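Local atomic coordinates of RNA-dependent RNA polymerase (Dera Ghazi Khan orthonairovirus, PDB entry 6DX2), a protein that carries an N-terminal viral OTU cysteine protease domain, the part crystallised here, with deubiquitinase activity, and as a whole probably acts as the viral RNA-directed RNA polymerase. Residues V18-R24 with V127-Y133; Y30-V36 with I151-M157; S46-L51 with A141-K145; A69-W73 with N85-R90; A121-E125 with K145-G149. All coordinates share one frame. Residues are numbered along the deposited sequence.

Contact 1 (V18-R24 with V127-Y133); sequences VYNSEQR and VVTATKY
An antiparallel strand pair near one edge of the mixed beta-sheet of the viral OTU domain joins 18-21 to 129-133. The N-to-C directions differ by 155° and the axes approach to 4.6 Å. Tyr19 and Lys132 form a hydrogen-bonded pair (Tyr19 N to Lys132 O 2.9 Å, Lys132 N to Tyr19 O 2.8 Å). Asn20 and Thr131 follow as a non-hydrogen-bonded pair with CA atoms 4.6 Å apart, and then Ser21 N donates to Ala130 O at 3.0 Å. Within that last pair a water bridges the other half, donating to Ser21 O (2.6 Å) and accepting from Ala130 N and Arg24 NH2 (both 3.0 Å). Val128 and Thr129 face Glu120 in a classic beta bulge, where the chain turns a corner; Arg24 still packs on Val127, its CD 3.1 Å from Val127 O. On the face of Tyr19 and Lys132, Lys132 NZ stands 3.8 Å from the centroid of the Tyr19 ring (chi1 m) in a cation-pi contact, while donating to the carbonyls of Gly134 and Gly136. On the opposite face Val18 CG1 lies 4.2 Å from the Tyr133 ring centroid. The lysine charge is thus shared between carbonyl oxygens and the rings of Tyr19 and Trp11.

Contact 2 (Y30-V36 with I151-M157); sequences YFTSEKV and IEPLQLM
This is edge-strand pairing at the other end of the sheet: the short strand 31-33 lies antiparallel to 151-156, at 145° between N-to-C directions and 4.3 Å between axes. Phe31 pairs with Leu156, their side chains diverging, and Ser33 with Leu154, both non-hydrogen-bonded (CA-CA 4.5 and 4.6 Å). Between them Thr32 and Gln155 are the hydrogen-bonded pair, Thr32 N to Gln155 O 2.7 Å and Gln155 N to Thr32 O 2.8 Å. Met157 N donates to Tyr30 O and Glu34 N to Pro153 O (both 3.0 Å). The backbones then separate (Lys35 to Glu152 CA-CA 6.2 Å), and the Glu152 side chain (chi1 m, chi2 m) bridges the gap, OE1 accepting from Val36 N at 2.9 Å. Phe31 (chi1 m) lays its ring under Leu154 CD1, a CH-pi contact 4.2 Å from the centroid, and its CE1 meets Leu156 CD2 at 3.6 Å. Trp119 also meets this ring. Val36 CG1 packs on Pro153 CD at 3.6 Å, while helix 42-52 touches Pro153 through Ser46. Backbone pairing therefore fixes the register, a carboxylate supplies the acceptor for Val36 N where the backbones part, and apolar side chains anchor the edge strand to the interior.

Contact 3 (S46-L51 with A141-K145); sequences SVSFLL and ALNLK
Helix 46-51, part of 42-52, crosses strand 142-145 at 143° between N-to-C directions, with the segment axes 8.9 Å apart at their closest. This is helix-on-sheet packing in the core of the OTU-like cysteine protease fold. The helix keeps regular i to i+4 bonds, Leu50 N to Ser46 O at 3.1 Å and Leu51 N to Val47 O at 2.9 Å, and the backbone of Leu142 to Lys145 is extended. CA atoms come nearest between Leu50 and Leu142 (6.4 Å) and between Ser46 and Leu144 (7.3 Å), so the helix turn from 46 to 50 spans two residues of the strand.

The interface is made by apolar side chains. Leu142 (chi1 m, chi2 t) points its CA-to-CB bond toward the helix and enters between Val47, Leu50 and Leu51: its CD1 is 3.7 Å from Val47 CG1, its CB 3.9 Å from Leu50 CD1, and its CD2 3.7 Å from Leu51 CD2. Leu144 meets the preceding part of the helix, with CD1 4.2 Å from Val47 CG2 and CD2 3.8 Å from Ser46 CB. Asn143 points away from the helix and hydrogen-bonds Trp119 instead. Helix 102-112 adds Leu108 against Val47 and Leu112 against Leu51, while Ser46 OG bonds back to Cys42 O. Leu50 (chi1 m, chi2 t) extends across the strand backbone, where its CD1 lies 3.9 Å from Leu144 CD2 and 3.7 Å from Asn143 O.

Contact 4 (A69-W73 with N85-R90); sequences AAANW and NSSDYR
This helix-end packing lies in the helical part of the OTU-like domain, joining the C-terminal end of helix 58-71 and the following Trp73 to the first turn of helix 86-93. Apolar contacts are made by Ala69, whose CB points toward the other helix and meets Tyr89 CD2 at the ring edge, 3.8 Å away, and by Trp73, whose CH2 is 3.7 Å from Tyr89 CB; the Ala69 and Ser86 CA atoms are 5.8 Å apart. In van der Waals stacking, Trp73 (chi1 t) lays its indole face on the Asn85-Ser86 peptide, CZ2 3.4 Å from Asn85 C and CE2 3.4 Å from Ser86 N. Tyr89 continues inward to helix 102-112, its OH hydrogen-bonded to Glu104. The polar bonds run within 85-90. Asn85 is the N-cap, its OD1 accepting from Asp88 N at 2.7 Å, and Arg90 NH2 donates to Ser86 OG at 2.8 Å. With this bond made, one face of the guanidinium rests on Ala70, Arg90 NE 3.7 Å from Ala70 CB.

Contact 5 (A121-E125 with K145-G149); sequences ADVSE and KLCQG
A type I beta turn, Asp122 to Glu125, links strands 116-121 and 127-133 and packs beside the end of strand 142-147, the parallel neighbour of 116-121 in the OTU-domain sheet. One backbone bond joins the two segments: Ala121 N donates to Leu146 O at 2.9 Å with an angle of 165°. It continues the pairing of strands 116-121 and 142-147, in which Leu146 also bonds to Trp119. The turn closes through Glu125 N to Asp122 O at 2.8 Å, and Glu125 takes the positive phi of 73° as the chain leaves it. The Asp122 side chain (chi1 p) folds back over the turn: OD2 accepts a hydrogen bond from Asn126 N and a weak one from Ser124 N at 3.0 Å. Glu125 is also bonded through its backbone to Leu27, and Ser124 O accepts from Asn26, so residues Asn26 and Leu27 supply further partners for the turn.

Charge is balanced across the segments by Glu125 (chi1 m, chi2 m) and Lys145 (chi1 t, chi2 t, chi3 p). Their salt bridge, OE1 to NZ at 3.0 Å, contains a weak hydrogen bond, and NZ has a second, weak bond to Ser33. Lys145 CG lies 4.2 Å from Ala121 CB. Cys147 packs its CB 4.3 Å from Ala121 CB and turns its thiol (chi1 t) toward the loop, placing SG 3.2 Å from Asp122 O.

Overall arrangement
Contacts 1, 2, 3 and 5 all reach one mixed sheet, ordered 12-13, 18-21, 127-133, 116-121, 142-147, 150-156, 31-33. Contacts 1 and 2 lie toward its two ends, centres about 17 Å apart. Contact 3 packs a helix on the strand that pairs with 150-156, and its centre is about 8 Å from that of contact 2; Glu152 O and Lys145 N, 2.8 Å apart, lie where they meet. Lys145 is common to contacts 3 and 5. Contact 5 touches contact 1 where Val128 CG2 is 3.6 Å from Asp122 N. Contact 4 belongs to the helical part, its centre about 30 Å from those of contacts 2 and 5.

Contact 1 (V18-R24 with V127-Y133)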
# COMPACT_ATOMS: atom_id res chain seq x y z
N VAL A 18 8.97 3.96 8.52
CA VAL A 18 7.55 3.68 8.40
C VAL A 18 6.82 4.54 9.42
O VAL A 18 7.23 4.63 10.58
CB VAL A 18 7.26 2.18 8.62
CG1 VAL A 18 5.79 1.86 8.53
CG2 VAL A 18 8.14 1.28 7.70
N TYR A 19 5.76 5.20 8.99
CA TYR A 19 5.01 6.05 9.89
C TYR A 19 3.71 5.39 10.29
O TYR A 19 3.05 4.70 9.49
CB TYR A 19 4.65 7.36 9.24
CG TYR A 19 5.79 8.16 8.67
CD1 TYR A 19 6.33 7.82 7.44
CD2 TYR A 19 6.24 9.33 9.33
CE1 TYR A 19 7.32 8.59 6.84
CE2 TYR A 19 7.26 10.13 8.74
CZ TYR A 19 7.80 9.74 7.53
OH TYR A 19 8.72 10.49 6.87
N ASN A 20 3.32 5.68 11.52
CA ASN A 20 2.05 5.21 12.01
C ASN A 20 1.19 6.36 12.51
O ASN A 20 1.68 7.42 12.95
CB ASN A 20 2.29 4.13 13.09
CG ASN A 20 2.47 2.72 12.47
OD1 ASN A 20 1.50 2.10 11.98
ND2 ASN A 20 3.72 2.23 12.45
N SER A 21 -0.12 6.16 12.40
CA SER A 21 -1.01 7.19 12.90
C SER A 21 -2.13 6.52 13.67
O SER A 21 -2.68 5.49 13.24
CB SER A 21 -1.58 8.05 11.78
OG SER A 21 -2.27 9.15 12.37
N GLU A 22 -2.43 7.11 14.82
CA GLU A 22 -3.47 6.67 15.74
C GLU A 22 -4.79 7.37 15.51
O GLU A 22 -5.80 6.94 16.07
CB GLU A 22 -3.03 6.91 17.19
CG GLU A 22 -1.71 6.26 17.58
CD GLU A 22 -1.63 5.98 19.06
OE1 GLU A 22 -2.57 5.34 19.59
OE2 GLU A 22 -0.64 6.40 19.71
N GLN A 23 -4.80 8.47 14.76
CA GLN A 23 -6.01 9.14 14.32
C GLN A 23 -7.10 8.12 13.97
O GLN A 23 -6.84 7.10 13.33
CB GLN A 23 -5.66 10.02 13.11
CG GLN A 23 -6.01 9.48 11.72
CD GLN A 23 -5.37 8.13 11.41
OE1 GLN A 23 -4.41 7.73 12.05
NE2 GLN A 23 -5.96 7.39 10.49
N ARG A 24 -8.31 8.33 14.46
CA ARG A 24 -9.38 7.42 14.13
C ARG A 24 -10.58 8.23 13.65
O ARG A 24 -11.11 9.06 14.40
CB ARG A 24 -9.74 6.51 15.30
CG ARG A 24 -8.56 5.74 15.89
CD ARG A 24 -7.90 4.76 14.91
NE ARG A 24 -6.67 4.20 15.46
CZ ARG A 24 -5.49 4.17 14.83
NH1 ARG A 24 -5.36 4.68 13.62
NH2 ARG A 24 -4.43 3.63 15.44
N VAL A 127 -11.08 3.84 10.56
CA VAL A 127 -9.66 3.51 10.65
C VAL A 127 -9.40 2.79 11.96
O VAL A 127 -9.86 3.21 13.03
CB VAL A 127 -8.77 4.75 10.54
CG1 VAL A 127 -7.30 4.32 10.64
CG2 VAL A 127 -8.96 5.40 9.22
N VAL A 128 -8.67 1.67 11.87
CA VAL A 128 -8.16 0.96 13.03
C VAL A 128 -6.66 1.15 13.18
O VAL A 128 -6.15 1.31 14.28
CB VAL A 128 -8.53 -0.54 12.99
CG1 VAL A 128 -8.25 -1.18 14.34
CG2 VAL A 128 -10.00 -0.69 12.69
N THR A 129 -5.93 1.12 12.06
CA THR A 129 -4.51 1.43 12.04
C THR A 129 -4.25 2.17 10.73
O THR A 129 -4.88 1.88 9.71
CB THR A 129 -3.62 0.16 12.11
OG1 THR A 129 -3.65 -0.51 10.85
CG2 THR A 129 -4.07 -0.83 13.17
N ALA A 130 -3.30 3.12 10.74
CA ALA A 130 -2.82 3.68 9.46
C ALA A 130 -1.31 3.61 9.43
O ALA A 130 -0.65 3.98 10.42
CB ALA A 130 -3.26 5.10 9.22
N THR A 131 -0.76 3.16 8.31
CA THR A 131 0.68 2.98 8.17
C THR A 131 1.10 3.62 6.87
O THR A 131 0.51 3.36 5.83
CB THR A 131 1.05 1.51 8.18
OG1 THR A 131 0.49 0.91 9.36
CG2 THR A 131 2.53 1.33 8.25
N LYS A 132 2.10 4.49 6.91
CA LYS A 132 2.48 5.25 5.74
C LYS A 132 3.91 4.89 5.38
O LYS A 132 4.81 4.94 6.22
CB LYS A 132 2.32 6.73 6.01
CG LYS A 132 2.85 7.65 4.89
CD LYS A 132 2.39 9.12 5.10
CE LYS A 132 3.41 9.81 6.05
NZ LYS A 132 4.63 10.33 5.29
N TYR A 133 4.11 4.55 4.12
CA TYR A 133 5.42 4.16 3.59
C TYR A 133 5.85 5.27 2.66
O TYR A 133 5.22 5.48 1.62
CB TYR A 133 5.33 2.84 2.84
CG TYR A 133 4.98 1.70 3.75
CD1 TYR A 133 5.97 0.99 4.39
CD2 TYR A 133 3.64 1.35 4.00
CE1 TYR A 133 5.67 -0.06 5.24
CE2 TYR A 133 3.34 0.29 4.88
CZ TYR A 133 4.36 -0.36 5.49
OH TYR A 133 4.14 -1.40 6.36
O HOH W 1 -2.18 3.00 13.54

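Contact 2 (Y30-V36 with I151-M157)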
# COMPACT_ATOMS: atom_id res chain seq x y z
N TYR A 30 -13.75 11.38 3.91
CA TYR A 30 -12.64 12.07 3.27
C TYR A 30 -12.27 11.46 1.95
O TYR A 30 -11.65 12.14 1.13
CB TYR A 30 -11.39 12.06 4.18
CG TYR A 30 -11.71 12.76 5.47
CD1 TYR A 30 -11.54 14.14 5.60
CD2 TYR A 30 -12.23 12.06 6.54
CE1 TYR A 30 -11.87 14.78 6.77
CE2 TYR A 30 -12.56 12.69 7.71
CZ TYR A 30 -12.39 14.05 7.83
OH TYR A 30 -12.74 14.66 9.02
N PHE A 31 -12.57 10.19 1.73
CA PHE A 31 -12.18 9.47 0.54
C PHE A 31 -13.41 8.93 -0.17
O PHE A 31 -14.38 8.50 0.45
CB PHE A 31 -11.27 8.26 0.88
CG PHE A 31 -9.97 8.60 1.46
CD1 PHE A 31 -8.92 9.01 0.64
CD2 PHE A 31 -9.75 8.49 2.84
CE1 PHE A 31 -7.67 9.24 1.15
CE2 PHE A 31 -8.49 8.76 3.35
CZ PHE A 31 -7.44 9.13 2.50
N THR A 32 -13.30 8.88 -1.49
CA THR A 32 -14.14 8.04 -2.28
C THR A 32 -13.48 6.67 -2.39
O THR A 32 -12.30 6.58 -2.68
CB THR A 32 -14.30 8.62 -3.68
OG1 THR A 32 -14.82 9.96 -3.58
CG2 THR A 32 -15.26 7.79 -4.43
N SER A 33 -14.24 5.63 -2.20
CA SER A 33 -13.70 4.30 -2.48
C SER A 33 -13.96 3.93 -3.92
O SER A 33 -14.94 4.38 -4.55
CB SER A 33 -14.31 3.23 -1.56
OG SER A 33 -14.09 3.56 -0.20
N GLU A 34 -13.09 3.08 -4.45
CA GLU A 34 -13.28 2.49 -5.75
C GLU A 34 -13.24 0.96 -5.64
O GLU A 34 -12.45 0.40 -4.90
CB GLU A 34 -12.23 2.97 -6.75
CG GLU A 34 -12.24 2.19 -8.08
CD GLU A 34 -13.31 2.69 -9.04
OE1 GLU A 34 -13.50 2.06 -10.10
OE2 GLU A 34 -13.94 3.73 -8.75
N LYS A 35 -14.12 0.30 -6.38
CA LYS A 35 -14.24 -1.15 -6.38
C LYS A 35 -13.21 -1.80 -7.32
O LYS A 35 -13.11 -1.38 -8.48
CB LYS A 35 -15.65 -1.51 -6.83
CG LYS A 35 -15.94 -1.00 -8.26
CD LYS A 35 -17.42 -0.86 -8.57
CE LYS A 35 -17.82 0.61 -8.81
NZ LYS A 35 -19.29 0.85 -8.61
N VAL A 36 -12.45 -2.78 -6.84
CA VAL A 36 -11.64 -3.60 -7.74
C VAL A 36 -12.00 -5.06 -7.49
O VAL A 36 -12.52 -5.42 -6.42
CB VAL A 36 -10.11 -3.40 -7.53
CG1 VAL A 36 -9.70 -1.96 -7.77
CG2 VAL A 36 -9.68 -3.92 -6.17
N ILE A 151 -8.40 -5.33 -0.38
CA ILE A 151 -7.79 -4.03 -0.57
C ILE A 151 -8.55 -3.34 -1.68
O ILE A 151 -8.85 -3.95 -2.72
CB ILE A 151 -6.29 -4.13 -0.90
CG1 ILE A 151 -5.56 -4.69 0.31
CG2 ILE A 151 -5.72 -2.77 -1.40
CD1 ILE A 151 -4.13 -4.69 0.14
N GLU A 152 -8.91 -2.08 -1.43
CA GLU A 152 -9.53 -1.23 -2.42
C GLU A 152 -8.79 0.10 -2.50
O GLU A 152 -8.25 0.59 -1.50
CB GLU A 152 -11.01 -0.99 -2.08
CG GLU A 152 -11.77 -2.28 -1.71
CD GLU A 152 -11.93 -3.29 -2.86
OE1 GLU A 152 -11.78 -2.88 -4.03
OE2 GLU A 152 -12.23 -4.49 -2.58
N PRO A 153 -8.71 0.68 -3.67
CA PRO A 153 -8.14 2.04 -3.77
C PRO A 153 -9.08 3.09 -3.17
O PRO A 153 -10.29 2.97 -3.25
CB PRO A 153 -7.99 2.24 -5.30
CG PRO A 153 -8.84 1.21 -5.93
CD PRO A 153 -9.25 0.19 -4.95
N LEU A 154 -8.49 4.14 -2.59
CA LEU A 154 -9.22 5.32 -2.13
C LEU A 154 -8.76 6.52 -2.94
O LEU A 154 -7.59 6.62 -3.26
CB LEU A 154 -8.92 5.59 -0.65
CG LEU A 154 -9.37 4.43 0.28
CD1 LEU A 154 -8.67 4.72 1.65
CD2 LEU A 154 -10.90 4.42 0.34
N GLN A 155 -9.66 7.49 -3.20
CA GLN A 155 -9.23 8.80 -3.72
C GLN A 155 -9.82 9.90 -2.87
O GLN A 155 -10.94 9.78 -2.38
CB GLN A 155 -9.66 8.94 -5.19
CG GLN A 155 -8.98 7.84 -6.03
CD GLN A 155 -9.20 7.94 -7.52
OE1 GLN A 155 -10.34 7.82 -8.00
NE2 GLN A 155 -8.11 8.13 -8.26
N LEU A 156 -9.06 11.00 -2.72
CA LEU A 156 -9.56 12.13 -1.94
C LEU A 156 -10.82 12.68 -2.59
O LEU A 156 -10.93 12.74 -3.82
CB LEU A 156 -8.50 13.22 -1.83
CG LEU A 156 -7.56 12.95 -0.65
CD1 LEU A 156 -6.64 14.11 -0.48
CD2 LEU A 156 -8.39 12.76 0.58
N MET A 157 -11.80 12.99 -1.74
CA MET A 157 -13.11 13.39 -2.22
C MET A 157 -13.07 14.78 -2.82
O MET A 157 -12.24 15.63 -2.45
CB MET A 157 -14.13 13.37 -1.11
CG MET A 157 -14.85 12.06 -1.01
SD MET A 157 -16.24 12.14 0.11
CE MET A 157 -15.69 13.37 1.25

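Contact 3 (S46-L51 with A141-K145)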
# COMPACT_ATOMS: atom_id res chain seq x y z
N SER A 46 -5.30 -2.46 -7.12
CA SER A 46 -5.58 -1.19 -6.48
C SER A 46 -4.50 -0.18 -6.80
O SER A 46 -4.81 0.99 -7.12
CB SER A 46 -5.71 -1.40 -4.98
OG SER A 46 -6.89 -2.11 -4.68
N VAL A 47 -3.23 -0.59 -6.68
CA VAL A 47 -2.12 0.30 -7.02
C VAL A 47 -2.18 0.67 -8.49
O VAL A 47 -2.03 1.85 -8.85
CB VAL A 47 -0.80 -0.38 -6.66
CG1 VAL A 47 0.38 0.40 -7.31
CG2 VAL A 47 -0.72 -0.39 -5.16
N SER A 48 -2.49 -0.31 -9.37
CA SER A 48 -2.59 0.02 -10.78
C SER A 48 -3.71 1.04 -11.01
O SER A 48 -3.57 1.98 -11.80
CB SER A 48 -2.85 -1.25 -11.61
OG SER A 48 -2.89 -0.99 -13.01
N PHE A 49 -4.85 0.85 -10.34
CA PHE A 49 -5.95 1.81 -10.53
C PHE A 49 -5.51 3.22 -10.19
O PHE A 49 -5.85 4.17 -10.91
CB PHE A 49 -7.16 1.44 -9.67
CG PHE A 49 -8.35 2.38 -9.94
CD1 PHE A 49 -9.07 2.26 -11.11
CD2 PHE A 49 -8.61 3.43 -9.09
CE1 PHE A 49 -10.16 3.13 -11.39
CE2 PHE A 49 -9.67 4.31 -9.37
CZ PHE A 49 -10.43 4.14 -10.52
N LEU A 50 -4.79 3.36 -9.07
CA LEU A 50 -4.40 4.69 -8.61
C LEU A 50 -3.31 5.30 -9.48
O LEU A 50 -3.26 6.54 -9.61
CB LEU A 50 -3.96 4.64 -7.17
CG LEU A 50 -5.14 4.36 -6.22
CD1 LEU A 50 -4.62 4.13 -4.84
CD2 LEU A 50 -6.17 5.54 -6.19
N LEU A 51 -2.43 4.49 -10.07
CA LEU A 51 -1.38 5.07 -10.92
C LEU A 51 -1.84 5.32 -12.35
O LEU A 51 -1.44 6.32 -12.95
CB LEU A 51 -0.16 4.17 -10.95
CG LEU A 51 0.48 3.93 -9.61
CD1 LEU A 51 1.58 2.87 -9.77
CD2 LEU A 51 1.13 5.27 -9.06
N ALA A 141 -0.38 10.49 -1.78
CA ALA A 141 -0.11 9.09 -1.62
C ALA A 141 -1.07 8.24 -2.45
O ALA A 141 -2.15 8.69 -2.85
CB ALA A 141 -0.25 8.69 -0.13
N LEU A 142 -0.68 6.99 -2.60
CA LEU A 142 -1.63 5.93 -2.95
C LEU A 142 -2.25 5.46 -1.64
O LEU A 142 -1.59 4.78 -0.84
CB LEU A 142 -0.99 4.78 -3.70
CG LEU A 142 -0.05 5.03 -4.88
CD1 LEU A 142 0.12 3.70 -5.65
CD2 LEU A 142 -0.47 6.06 -5.79
N ASN A 143 -3.52 5.79 -1.47
CA ASN A 143 -4.28 5.48 -0.28
C ASN A 143 -5.02 4.19 -0.53
O ASN A 143 -5.87 4.16 -1.41
CB ASN A 143 -5.25 6.61 0.03
CG ASN A 143 -4.50 7.84 0.49
OD1 ASN A 143 -3.95 7.82 1.57
ND2 ASN A 143 -4.28 8.80 -0.41
N LEU A 144 -4.76 3.18 0.31
CA LEU A 144 -5.37 1.86 0.15
C LEU A 144 -6.18 1.56 1.38
O LEU A 144 -5.69 1.77 2.51
CB LEU A 144 -4.25 0.78 0.00
CG LEU A 144 -3.34 0.99 -1.21
CD1 LEU A 144 -2.34 -0.14 -1.24
CD2 LEU A 144 -4.14 1.02 -2.55
N LYS A 145 -7.39 1.06 1.17
CA LYS A 145 -8.25 0.63 2.24
C LYS A 145 -8.11 -0.86 2.40
O LYS A 145 -8.38 -1.62 1.46
CB LYS A 145 -9.70 1.00 1.97
CG LYS A 145 -10.66 0.66 3.11
CD LYS A 145 -12.09 1.14 2.78
CE LYS A 145 -12.80 0.13 1.90
NZ LYS A 145 -14.08 0.67 1.38

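Contact 4 (A69-W73 with N85-R90)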
# COMPACT_ATOMS: atom_id res chain seq x y z
N ALA A 69 13.51 -5.53 -5.45
CA ALA A 69 13.93 -6.59 -4.53
C ALA A 69 15.24 -7.22 -4.97
O ALA A 69 16.08 -7.59 -4.14
CB ALA A 69 12.81 -7.65 -4.42
N ALA A 70 15.45 -7.36 -6.29
CA ALA A 70 16.68 -7.94 -6.81
C ALA A 70 17.89 -7.02 -6.60
O ALA A 70 19.00 -7.49 -6.26
CB ALA A 70 16.49 -8.26 -8.30
N ALA A 71 17.70 -5.71 -6.81
CA ALA A 71 18.82 -4.78 -6.75
C ALA A 71 19.07 -4.23 -5.35
O ALA A 71 20.19 -3.81 -5.06
CB ALA A 71 18.59 -3.61 -7.70
N ASN A 72 18.05 -4.21 -4.50
CA ASN A 72 18.08 -3.47 -3.25
C ASN A 72 17.47 -4.29 -2.12
O ASN A 72 16.67 -3.79 -1.33
CB ASN A 72 17.29 -2.16 -3.38
CG ASN A 72 18.06 -1.15 -4.11
OD1 ASN A 72 19.27 -1.09 -3.94
ND2 ASN A 72 17.40 -0.36 -4.96
N TRP A 73 17.87 -5.55 -2.03
CA TRP A 73 17.24 -6.45 -1.07
C TRP A 73 17.39 -5.94 0.36
O TRP A 73 16.48 -6.10 1.18
CB TRP A 73 17.86 -7.84 -1.21
CG TRP A 73 17.30 -8.89 -0.30
CD1 TRP A 73 18.01 -9.67 0.56
CD2 TRP A 73 15.93 -9.29 -0.19
NE1 TRP A 73 17.15 -10.55 1.20
CE2 TRP A 73 15.87 -10.34 0.76
CE3 TRP A 73 14.74 -8.88 -0.80
CZ2 TRP A 73 14.67 -10.96 1.12
CZ3 TRP A 73 13.55 -9.50 -0.44
CH2 TRP A 73 13.53 -10.53 0.51
N ASN A 85 15.82 -14.89 1.05
CA ASN A 85 16.62 -14.14 0.09
C ASN A 85 15.67 -13.53 -0.93
O ASN A 85 14.46 -13.83 -0.94
CB ASN A 85 17.64 -15.02 -0.63
CG ASN A 85 17.01 -16.29 -1.18
OD1 ASN A 85 16.25 -16.24 -2.14
ND2 ASN A 85 17.35 -17.44 -0.58
N SER A 86 16.22 -12.63 -1.74
CA SER A 86 15.39 -11.95 -2.73
C SER A 86 14.86 -12.93 -3.77
O SER A 86 13.75 -12.76 -4.28
CB SER A 86 16.17 -10.81 -3.42
OG SER A 86 17.09 -11.37 -4.34
N SER A 87 15.61 -13.98 -4.06
CA SER A 87 15.16 -14.93 -5.08
C SER A 87 13.89 -15.66 -4.64
O SER A 87 12.94 -15.79 -5.43
CB SER A 87 16.29 -15.93 -5.38
OG SER A 87 15.85 -16.75 -6.44
N ASP A 88 13.87 -16.14 -3.39
CA ASP A 88 12.65 -16.73 -2.84
C ASP A 88 11.49 -15.74 -2.84
O ASP A 88 10.36 -16.10 -3.20
CB ASP A 88 12.90 -17.23 -1.41
CG ASP A 88 13.91 -18.36 -1.34
OD1 ASP A 88 14.20 -18.99 -2.39
OD2 ASP A 88 14.43 -18.61 -0.23
N TYR A 89 11.74 -14.48 -2.42
CA TYR A 89 10.68 -13.50 -2.39
C TYR A 89 10.10 -13.29 -3.78
O TYR A 89 8.86 -13.31 -3.97
CB TYR A 89 11.18 -12.17 -1.81
CG TYR A 89 10.13 -11.05 -1.97
CD1 TYR A 89 8.92 -11.08 -1.28
CD2 TYR A 89 10.33 -10.00 -2.85
CE1 TYR A 89 7.97 -10.14 -1.47
CE2 TYR A 89 9.38 -9.02 -3.02
CZ TYR A 89 8.20 -9.10 -2.32
OH TYR A 89 7.24 -8.12 -2.48
N ARG A 90 10.98 -13.08 -4.77
CA ARG A 90 10.46 -12.73 -6.08
C ARG A 90 9.65 -13.87 -6.68
O ARG A 90 8.62 -13.63 -7.31
CB ARG A 90 11.58 -12.31 -7.03
CG ARG A 90 12.17 -10.97 -6.62
CD ARG A 90 13.38 -10.68 -7.54
NE ARG A 90 14.64 -11.13 -6.95
CZ ARG A 90 15.48 -11.98 -7.54
NH1 ARG A 90 15.17 -12.48 -8.73
NH2 ARG A 90 16.61 -12.32 -6.94

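Contact 5 (A121-E125 with K145-G149)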
# COMPACT_ATOMS: atom_id res chain seq x y z
N ALA A 121 -9.20 -0.70 8.18
CA ALA A 121 -10.54 -0.27 8.50
C ALA A 121 -11.33 -1.44 9.06
O ALA A 121 -11.13 -2.59 8.64
CB ALA A 121 -11.27 0.26 7.24
N ASP A 122 -12.27 -1.13 9.96
CA ASP A 122 -13.26 -2.15 10.31
C ASP A 122 -14.40 -2.17 9.28
O ASP A 122 -14.41 -1.43 8.28
CB ASP A 122 -13.79 -1.92 11.73
CG ASP A 122 -14.52 -0.58 11.89
OD1 ASP A 122 -14.65 -0.12 13.05
OD2 ASP A 122 -14.96 0.02 10.89
N VAL A 123 -15.39 -3.04 9.53
CA VAL A 123 -16.49 -3.25 8.58
C VAL A 123 -17.30 -1.97 8.37
O VAL A 123 -17.93 -1.79 7.33
CB VAL A 123 -17.41 -4.41 9.03
CG1 VAL A 123 -16.66 -5.73 8.96
CG2 VAL A 123 -17.93 -4.18 10.43
N SER A 124 -17.28 -1.07 9.34
CA SER A 124 -17.97 0.20 9.19
C SER A 124 -17.06 1.30 8.63
O SER A 124 -17.46 2.47 8.63
CB SER A 124 -18.58 0.62 10.52
OG SER A 124 -19.12 -0.51 11.20
N GLU A 125 -15.86 0.95 8.14
CA GLU A 125 -14.93 1.86 7.45
C GLU A 125 -14.25 2.83 8.40
O GLU A 125 -13.67 3.85 7.97
CB GLU A 125 -15.61 2.63 6.31
CG GLU A 125 -16.58 1.78 5.48
CD GLU A 125 -15.87 0.83 4.54
OE1 GLU A 125 -14.65 0.97 4.35
OE2 GLU A 125 -16.54 -0.06 3.98
N LYS A 145 -7.39 1.06 1.17
CA LYS A 145 -8.25 0.63 2.24
C LYS A 145 -8.11 -0.86 2.40
O LYS A 145 -8.38 -1.62 1.46
CB LYS A 145 -9.70 1.00 1.97
CG LYS A 145 -10.66 0.66 3.11
CD LYS A 145 -12.09 1.14 2.78
CE LYS A 145 -12.80 0.13 1.90
NZ LYS A 145 -14.08 0.67 1.38
N LEU A 146 -7.78 -1.29 3.61
CA LEU A 146 -7.71 -2.71 3.94
C LEU A 146 -8.89 -3.02 4.81
O LEU A 146 -8.95 -2.56 5.95
CB LEU A 146 -6.40 -2.97 4.69
CG LEU A 146 -5.16 -3.11 3.83
CD1 LEU A 146 -4.89 -1.93 2.90
CD2 LEU A 146 -3.96 -3.30 4.78
N CYS A 147 -9.81 -3.81 4.29
CA CYS A 147 -11.05 -4.04 5.01
C CYS A 147 -11.49 -5.47 4.75
O CYS A 147 -11.61 -5.87 3.60
CB CYS A 147 -12.12 -3.03 4.59
SG CYS A 147 -13.60 -3.06 5.66
N GLN A 148 -11.68 -6.24 5.82
CA GLN A 148 -12.20 -7.61 5.72
C GLN A 148 -11.41 -8.43 4.70
O GLN A 148 -11.97 -9.19 3.90
CB GLN A 148 -13.69 -7.57 5.39
CG GLN A 148 -14.50 -7.09 6.57
CD GLN A 148 -14.31 -7.98 7.79
OE1 GLN A 148 -14.10 -7.49 8.90
NE2 GLN A 148 -14.39 -9.29 7.59
N GLY A 149 -10.10 -8.29 4.74
CA GLY A 149 -9.23 -9.08 3.91
C GLY A 149 -9.09 -8.62 2.48
O GLY A 149 -8.33 -9.24 1.73